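Local coordinates for gentamicin resistance protein (Enterococcus gallinarum, PDB 6CTZ) that probably transfers a phosphate group from a guanine nucleotide to the 2''-hydroxyl of aminoglycosides such as gentamicin and kanamycin, which would make its host resistant to them, at residues V136-L141 / A218-D222; A151-V156 / L270-L274; R171-Y175 / S259-F264. The protein carries 2 engineered substitutions. All coordinates share one frame; numbering follows the deposited sequence. Where two conformers were deposited one is given.

Contact 1: V136-L141 / A218-D222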
# COMPACT_ATOMS: atom_id res chain seq x y z
N VAL A 136 -6.04 2.59 14.22
CA VAL A 136 -6.37 2.47 12.80
C VAL A 136 -7.55 3.39 12.51
O VAL A 136 -8.59 3.28 13.17
CB VAL A 136 -6.68 1.01 12.44
CG1 VAL A 136 -7.06 0.88 10.97
CG2 VAL A 136 -5.48 0.12 12.75
N PRO A 137 -7.43 4.33 11.57
CA PRO A 137 -8.54 5.25 11.31
C PRO A 137 -9.65 4.57 10.53
O PRO A 137 -9.43 3.62 9.79
CB PRO A 137 -7.89 6.34 10.46
CG PRO A 137 -6.82 5.60 9.71
CD PRO A 137 -6.29 4.58 10.69
N VAL A 138 -10.86 5.08 10.73
CA VAL A 138 -12.01 4.67 9.93
C VAL A 138 -12.12 5.66 8.78
O VAL A 138 -12.38 6.85 9.00
CB VAL A 138 -13.30 4.63 10.77
CG1 VAL A 138 -14.49 4.25 9.89
CG2 VAL A 138 -13.13 3.66 11.94
N THR A 139 -11.89 5.19 7.56
CA THR A 139 -11.87 6.03 6.37
C THR A 139 -13.11 5.71 5.57
O THR A 139 -13.18 4.67 4.91
CB THR A 139 -10.64 5.72 5.52
OG1 THR A 139 -9.45 5.94 6.29
CG2 THR A 139 -10.62 6.62 4.27
N ASN A 140 -14.07 6.62 5.59
CA ASN A 140 -15.22 6.53 4.68
C ASN A 140 -14.73 6.80 3.26
O ASN A 140 -14.41 7.94 2.92
CB ASN A 140 -16.28 7.54 5.09
CG ASN A 140 -17.55 7.43 4.27
OD1 ASN A 140 -17.51 7.32 3.04
ND2 ASN A 140 -18.69 7.46 4.94
N LEU A 141 -14.68 5.75 2.43
CA LEU A 141 -14.05 5.88 1.12
C LEU A 141 -14.86 6.77 0.19
O LEU A 141 -14.28 7.49 -0.63
CB LEU A 141 -13.82 4.49 0.52
CG LEU A 141 -12.98 4.45 -0.75
CD1 LEU A 141 -11.70 5.26 -0.57
CD2 LEU A 141 -12.66 3.01 -1.11
N ALA A 218 -2.82 1.27 6.76
CA ALA A 218 -3.88 0.44 7.31
C ALA A 218 -5.06 1.30 7.74
O ALA A 218 -4.90 2.37 8.34
CB ALA A 218 -3.38 -0.39 8.48
N ALA A 219 -6.26 0.84 7.42
CA ALA A 219 -7.46 1.63 7.65
C ALA A 219 -8.64 0.69 7.82
O ALA A 219 -8.59 -0.48 7.41
CB ALA A 219 -7.72 2.60 6.49
N ILE A 220 -9.70 1.18 8.44
CA ILE A 220 -11.00 0.51 8.39
C ILE A 220 -11.73 1.13 7.20
O ILE A 220 -12.11 2.31 7.24
CB ILE A 220 -11.79 0.70 9.69
CG1 ILE A 220 -10.98 0.22 10.90
CG2 ILE A 220 -13.14 -0.01 9.57
CD1 ILE A 220 -10.46 -1.19 10.75
N SER A 221 -11.86 0.38 6.12
CA SER A 221 -12.35 0.96 4.88
C SER A 221 -12.93 -0.14 4.00
O SER A 221 -13.25 -1.23 4.47
CB SER A 221 -11.22 1.74 4.18
OG SER A 221 -11.72 2.57 3.16
N ASP A 222 -13.06 0.15 2.72
CA ASP A 222 -13.67 -0.79 1.79
C ASP A 222 -12.67 -1.89 1.46
O ASP A 222 -11.60 -1.59 0.91
CB ASP A 222 -14.04 -0.04 0.52
CG ASP A 222 -14.84 -0.87 -0.46
OD1 ASP A 222 -14.82 -2.12 -0.39
OD2 ASP A 222 -15.48 -0.25 -1.33
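Val138 and Ile220 sit opposite each other in a single parallel bridge. Ile220 N gives an almost straight bond to Pro137 O (2.8 Å, 177° at the hydrogen), and Ile220 O takes the next amide, Thr139 N, at 2.9 Å. One residue of 218-222 thus holds both neighbours of Val138. Ser221 adds a side-chain bond: with OG anti to its own backbone N (chi1 -166°), the hydroxyl lies 3.1 Å from Thr139 O and donates to it.

Packing is tightest at the Val136 end. Its CG1 presses against the 218-222 backbone, 3.4 Å from Ala219 CA, closer than ordinary van der Waals contact. The same methyl meets Ile220 CG1 at 4.0 Å. Leu188 and helix 46-62 cover Val136, whereas Ile220 packs on helix 128-133. At the far end the side chains of Leu141 and Asp222 cross obliquely, CD2 touching CB at 3.7 Å, and the Asp222 carboxylate makes a salt bridge with Lys257.

The other side is looser and more exposed, at Pro137 and Val138. Val138 approaches most closely through CG2, 4.0 Å from Ile220 CB. Asn140 points away and uses OD1 to cap helix 141-155 through Asn143 N.

Ala219 and Ser221 also share backbone bonds with Ile189 and Arg187. In this protein-kinase-like phosphotransferase fold, the bridge joins the loop leading into helix 141-155 to the chain just past Asp214, which binds magnesium, and Asp217, which lines the kanamycin pocket here and has been seen to bind magnesium.

Contact 2: A151-V156 / L270-L274; sequences AVEDQV and LLEGL
Ala151 brings its CB toward Leu271, whose CD1 methyl meets it at 4.1 Å. That begins an apolar seam along one side of the last turn of helix 141-155. Val152 follows with a lighter touch: its CG2 only brushes the same Leu271 CD1, at 4.3 Å. Leu271 can serve both with this one methyl because CG stands anti to the carbonyl carbon (chi1 -82°), which carries CD1 out from helix 251-276 and across the gap; CD2 is left for Gln155 and Val156.

A turn further on, Gln155 lays its side chain at about a right angle to Leu271. The chain is extended beyond CG, and the amide rests on the CD2 methyl in van der Waals contact, with OE1 at 3.7 Å, at the partly exposed edge of the contact. The backbone of Gln155 takes part too, its O lying 3.6 Å from Leu274 CD1.

Val156, also buried, closes the segment. CG1, anti to the backbone N (chi1 170°), meets Leu270 CD2 tip to tip at 3.7 Å. CG2 mainly touches Leu271 CD2, at 3.8 Å, and Leu274 CD1, at 3.9 Å. One valine therefore touches all three leucines, and every contact across this interface is apolar or van der Waals. Tyr269, just before 270-274, lines the kanamycin pocket, so the seam probably lies close behind that pocket.

The short axes stand 11.4 Å apart at 45°. Helix 279-296 also packs on the leucines, Leu270 touching Ile286 and Leu289 and Leu274 touching Ile282, so helix 251-276 has helix 141-155 and helix 279-296 as neighbours here.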
# COMPACT_ATOMS: atom_id res chain seq x y z
N ALA A 151 -10.47 18.46 -5.27
CA ALA A 151 -9.11 18.83 -5.47
C ALA A 151 -8.71 18.75 -6.91
O ALA A 151 -7.91 19.51 -7.37
CB ALA A 151 -8.19 17.97 -4.62
N VAL A 152 -9.26 17.81 -7.64
CA VAL A 152 -8.93 17.62 -9.02
C VAL A 152 -9.46 18.79 -9.84
O VAL A 152 -8.83 19.27 -10.73
CB VAL A 152 -9.42 16.23 -9.48
CG1 VAL A 152 -9.03 15.91 -10.90
CG2 VAL A 152 -8.78 15.21 -8.62
N GLU A 153 -10.64 19.24 -9.49
CA GLU A 153 -11.27 20.34 -10.19
C GLU A 153 -10.43 21.58 -10.12
O GLU A 153 -10.24 22.27 -11.06
CB GLU A 153 -12.57 20.64 -9.53
CG GLU A 153 -13.29 21.80 -10.17
CD GLU A 153 -14.64 21.42 -10.74
OE1 GLU A 153 -15.40 20.68 -10.12
OE2 GLU A 153 -14.92 21.86 -11.84
N ASP A 154 -9.92 21.82 -8.94
CA ASP A 154 -9.10 22.95 -8.61
C ASP A 154 -7.65 22.92 -9.09
O ASP A 154 -7.14 23.88 -9.63
CB ASP A 154 -9.05 22.93 -7.10
CG ASP A 154 -8.45 24.12 -6.57
OD1 ASP A 154 -8.83 25.16 -7.05
OD2 ASP A 154 -7.59 24.03 -5.67
N GLN A 155 -6.99 21.80 -8.88
CA GLN A 155 -5.56 21.73 -9.14
C GLN A 155 -5.20 20.98 -10.42
O GLN A 155 -4.12 21.22 -10.98
CB GLN A 155 -4.85 21.04 -7.97
CG GLN A 155 -5.22 21.61 -6.61
CD GLN A 155 -4.47 20.94 -5.49
OE1 GLN A 155 -3.24 20.82 -5.54
NE2 GLN A 155 -5.20 20.49 -4.48
N VAL A 156 -6.05 20.08 -10.89
CA VAL A 156 -5.71 19.19 -11.99
C VAL A 156 -6.40 19.58 -13.28
O VAL A 156 -5.76 19.63 -14.34
CB VAL A 156 -5.99 17.71 -11.62
CG1 VAL A 156 -5.86 16.82 -12.84
CG2 VAL A 156 -5.06 17.26 -10.49
N LEU A 270 -0.73 12.28 -9.51
CA LEU A 270 -0.48 13.60 -10.07
C LEU A 270 -0.55 14.68 -8.99
O LEU A 270 0.28 15.60 -8.97
CB LEU A 270 -1.47 13.89 -11.19
CG LEU A 270 -1.40 15.29 -11.80
CD1 LEU A 270 0.01 15.57 -12.29
CD2 LEU A 270 -2.40 15.40 -12.92
N LEU A 271 -1.53 14.59 -8.09
CA LEU A 271 -1.64 15.60 -7.03
C LEU A 271 -0.40 15.63 -6.15
O LEU A 271 0.02 16.69 -5.68
CB LEU A 271 -2.90 15.35 -6.20
CG LEU A 271 -4.18 15.90 -6.80
CD1 LEU A 271 -5.38 15.39 -6.02
CD2 LEU A 271 -4.15 17.42 -6.80
N GLU A 272 0.20 14.46 -5.89
CA GLU A 272 1.44 14.42 -5.13
C GLU A 272 2.56 15.13 -5.87
O GLU A 272 3.37 15.84 -5.26
CB GLU A 272 1.83 12.97 -4.84
CG GLU A 272 0.91 12.26 -3.87
CD GLU A 272 1.18 12.60 -2.42
OE1 GLU A 272 0.35 12.24 -1.56
OE2 GLU A 272 2.23 13.22 -2.13
N GLY A 273 2.63 14.96 -7.19
CA GLY A 273 3.63 15.68 -7.97
C GLY A 273 3.40 17.18 -7.97
O GLY A 273 4.35 17.96 -7.91
N LEU A 274 2.14 17.60 -8.03
CA LEU A 274 1.82 19.02 -7.95
C LEU A 274 2.21 19.59 -6.59
O LEU A 274 2.75 20.69 -6.50
CB LEU A 274 0.34 19.24 -8.23
CG LEU A 274 -0.09 19.03 -9.68
CD1 LEU A 274 -1.60 18.87 -9.78
CD2 LEU A 274 0.38 20.18 -10.55

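Contact 3: R171-Y175 / S259-F264; sequences RFQSY and SLFVTF
Phe172, Tyr175, Phe261 and Phe264 form an aromatic cluster between two crossing helices, and beside it Arg171 sits as a knob in a hole made by Ser259, Leu260, Thr263 and Phe264.

The arginine chain bends at chi2 and chi3, which swings the guanidinium back against helix 251-276 instead of out along its own helix. There it grips Thr263 side-on: Arg171 NE and Arg171 NH2 both bond to Thr263 OG1, each at 3.0 Å, with the oxygen in the guanidinium plane. Arg171 NH2 also gives a bond to Ser259 OG at 3.1 Å, tilted from that plane, and a weak one to Ser259 O. A water accepts from NH1 and donates to Ser259 OG. One face of the group is covered by Leu260 CD2, 3.5 Å above its centre. The two hydroxyls are tied further back, Ser259 to Arg256 O and Thr263 to Asp292, which probably helps to position these oxygens.

In the cluster Phe172 and Phe264 make an offset stack, with centroids 4.6 Å apart and planes at 16°; the two side chains slide past each other in opposite directions. Phe264 turns its edge to the face of Tyr175 in an offset edge-to-face pair, planes at 83°, and its CZ reaches Tyr175 CB at 3.7 Å. Phe261 CE1 touches Tyr175 CE1 at 3.7 Å, an oblique pair that is neither stack nor edge-to-face.

The short axes are 10.0 Å apart and cross at -137°. Helix 141-155 covers the aromatic side, with Ile145 on both Phe172 and Tyr175, while helix 279-296 lies against Arg171 and Thr263 through Asn296, and Tyr181 of helix 179-182 packs on Tyr175 and Leu260.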
# COMPACT_ATOMS: atom_id res chain seq x y z
N ARG A 171 -15.62 9.28 -14.73
CA ARG A 171 -15.17 8.25 -13.81
C ARG A 171 -15.60 8.57 -12.38
O ARG A 171 -16.08 7.69 -11.66
CB ARG A 171 -13.65 8.09 -13.90
CG ARG A 171 -13.15 7.70 -15.29
CD ARG A 171 -13.53 6.26 -15.63
NE ARG A 171 -12.61 5.30 -15.00
CZ ARG A 171 -12.71 3.98 -15.14
NH1 ARG A 171 -13.70 3.45 -15.86
NH2 ARG A 171 -11.83 3.18 -14.55
N PHE A 172 -15.42 9.82 -11.95
CA PHE A 172 -15.88 10.20 -10.62
C PHE A 172 -17.39 10.01 -10.48
O PHE A 172 -17.86 9.46 -9.48
CB PHE A 172 -15.49 11.65 -10.31
CG PHE A 172 -14.08 11.81 -9.83
CD1 PHE A 172 -13.71 11.42 -8.54
CD2 PHE A 172 -13.12 12.38 -10.64
CE1 PHE A 172 -12.41 11.58 -8.09
CE2 PHE A 172 -11.81 12.55 -10.20
CZ PHE A 172 -11.46 12.14 -8.92
N GLN A 173 -18.16 10.44 -11.49
CA GLN A 173 -19.61 10.29 -11.39
C GLN A 173 -20.03 8.83 -11.44
O GLN A 173 -20.97 8.43 -10.73
CB GLN A 173 -20.31 11.12 -12.47
CG GLN A 173 -20.20 12.62 -12.24
CD GLN A 173 -20.41 13.00 -10.78
OE1 GLN A 173 -19.46 13.34 -10.07
NE2 GLN A 173 -21.66 12.94 -10.33
N SER A 174 -19.35 8.00 -12.23
CA SER A 174 -19.70 6.58 -12.29
C SER A 174 -19.51 5.92 -10.93
O SER A 174 -20.31 5.05 -10.54
CB SER A 174 -18.88 5.88 -13.37
OG SER A 174 -19.31 6.27 -14.66
N TYR A 175 -18.47 6.31 -10.19
CA TYR A 175 -18.32 5.80 -8.84
C TYR A 175 -19.39 6.39 -7.92
O TYR A 175 -20.13 5.65 -7.26
CB TYR A 175 -16.92 6.09 -8.29
CG TYR A 175 -16.78 5.74 -6.83
CD1 TYR A 175 -16.56 4.43 -6.43
CD2 TYR A 175 -16.92 6.71 -5.85
CE1 TYR A 175 -16.46 4.10 -5.09
CE2 TYR A 175 -16.83 6.39 -4.51
CZ TYR A 175 -16.59 5.08 -4.13
OH TYR A 175 -16.50 4.76 -2.80
N SER A 259 -11.19 -0.71 -11.09
CA SER A 259 -10.60 0.13 -12.12
C SER A 259 -10.90 1.60 -11.87
O SER A 259 -10.08 2.47 -12.21
CB SER A 259 -11.08 -0.31 -13.51
OG SER A 259 -12.37 0.21 -13.80
N LEU A 260 -12.06 1.90 -11.28
CA LEU A 260 -12.34 3.28 -10.87
C LEU A 260 -11.36 3.73 -9.79
O LEU A 260 -10.80 4.83 -9.86
CB LEU A 260 -13.79 3.40 -10.39
CG LEU A 260 -14.83 3.27 -11.52
CD1 LEU A 260 -16.21 2.93 -10.96
CD2 LEU A 260 -14.90 4.52 -12.39
N PHE A 261 -11.10 2.87 -8.78
CA PHE A 261 -10.06 3.18 -7.81
C PHE A 261 -8.72 3.42 -8.49
O PHE A 261 -7.94 4.27 -8.05
CB PHE A 261 -9.90 2.03 -6.80
CG PHE A 261 -11.08 1.82 -5.88
CD1 PHE A 261 -11.98 2.84 -5.61
CD2 PHE A 261 -11.28 0.59 -5.28
CE1 PHE A 261 -13.05 2.63 -4.76
CE2 PHE A 261 -12.34 0.37 -4.44
CZ PHE A 261 -13.23 1.39 -4.18
N VAL A 262 -8.40 2.65 -9.54
CA VAL A 262 -7.14 2.85 -10.25
C VAL A 262 -7.10 4.24 -10.88
O VAL A 262 -6.07 4.93 -10.82
CB VAL A 262 -6.88 1.74 -11.28
CG1 VAL A 262 -5.67 2.08 -12.14
CG2 VAL A 262 -6.64 0.41 -10.58
N THR A 263 -8.20 4.67 -11.52
CA THR A 263 -8.27 6.03 -12.04
C THR A 263 -7.99 7.05 -10.93
O THR A 263 -7.19 7.98 -11.11
CB THR A 263 -9.64 6.31 -12.66
OG1 THR A 263 -9.89 5.38 -13.73
CG2 THR A 263 -9.71 7.76 -13.20
N PHE A 264 -8.65 6.88 -9.78
CA PHE A 264 -8.47 7.84 -8.70
C PHE A 264 -7.04 7.81 -8.17
O PHE A 264 -6.51 8.85 -7.78
CB PHE A 264 -9.49 7.58 -7.59
CG PHE A 264 -10.92 7.54 -8.08
CD1 PHE A 264 -11.31 8.27 -9.20
CD2 PHE A 264 -11.86 6.76 -7.44
CE1 PHE A 264 -12.63 8.22 -9.66
CE2 PHE A 264 -13.17 6.70 -7.89
CZ PHE A 264 -13.55 7.44 -9.00
O HOH W 1 -13.07 0.80 -16.64

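Contacts 2 and 3 share helix 251-276 and take up the consecutive helices 141-155 and 162-176, meeting where Val152 touches Phe172. Contact 1 joins loops, yet it reaches contact 3 through Leu141, which packs on Phe261. Contacts 1 and 3 are largely buried, although contact 1 has an exposed flank at Pro137 and Val138; contact 2, farthest from the chain's centre, is only partly buried. Their chemistry differs accordingly: backbone pairing holds contact 1 near the metal site, contact 2 is mostly aliphatic packing with one amide laid on it, and contact 3 combines stacked rings with a many-bonded arginine between helices.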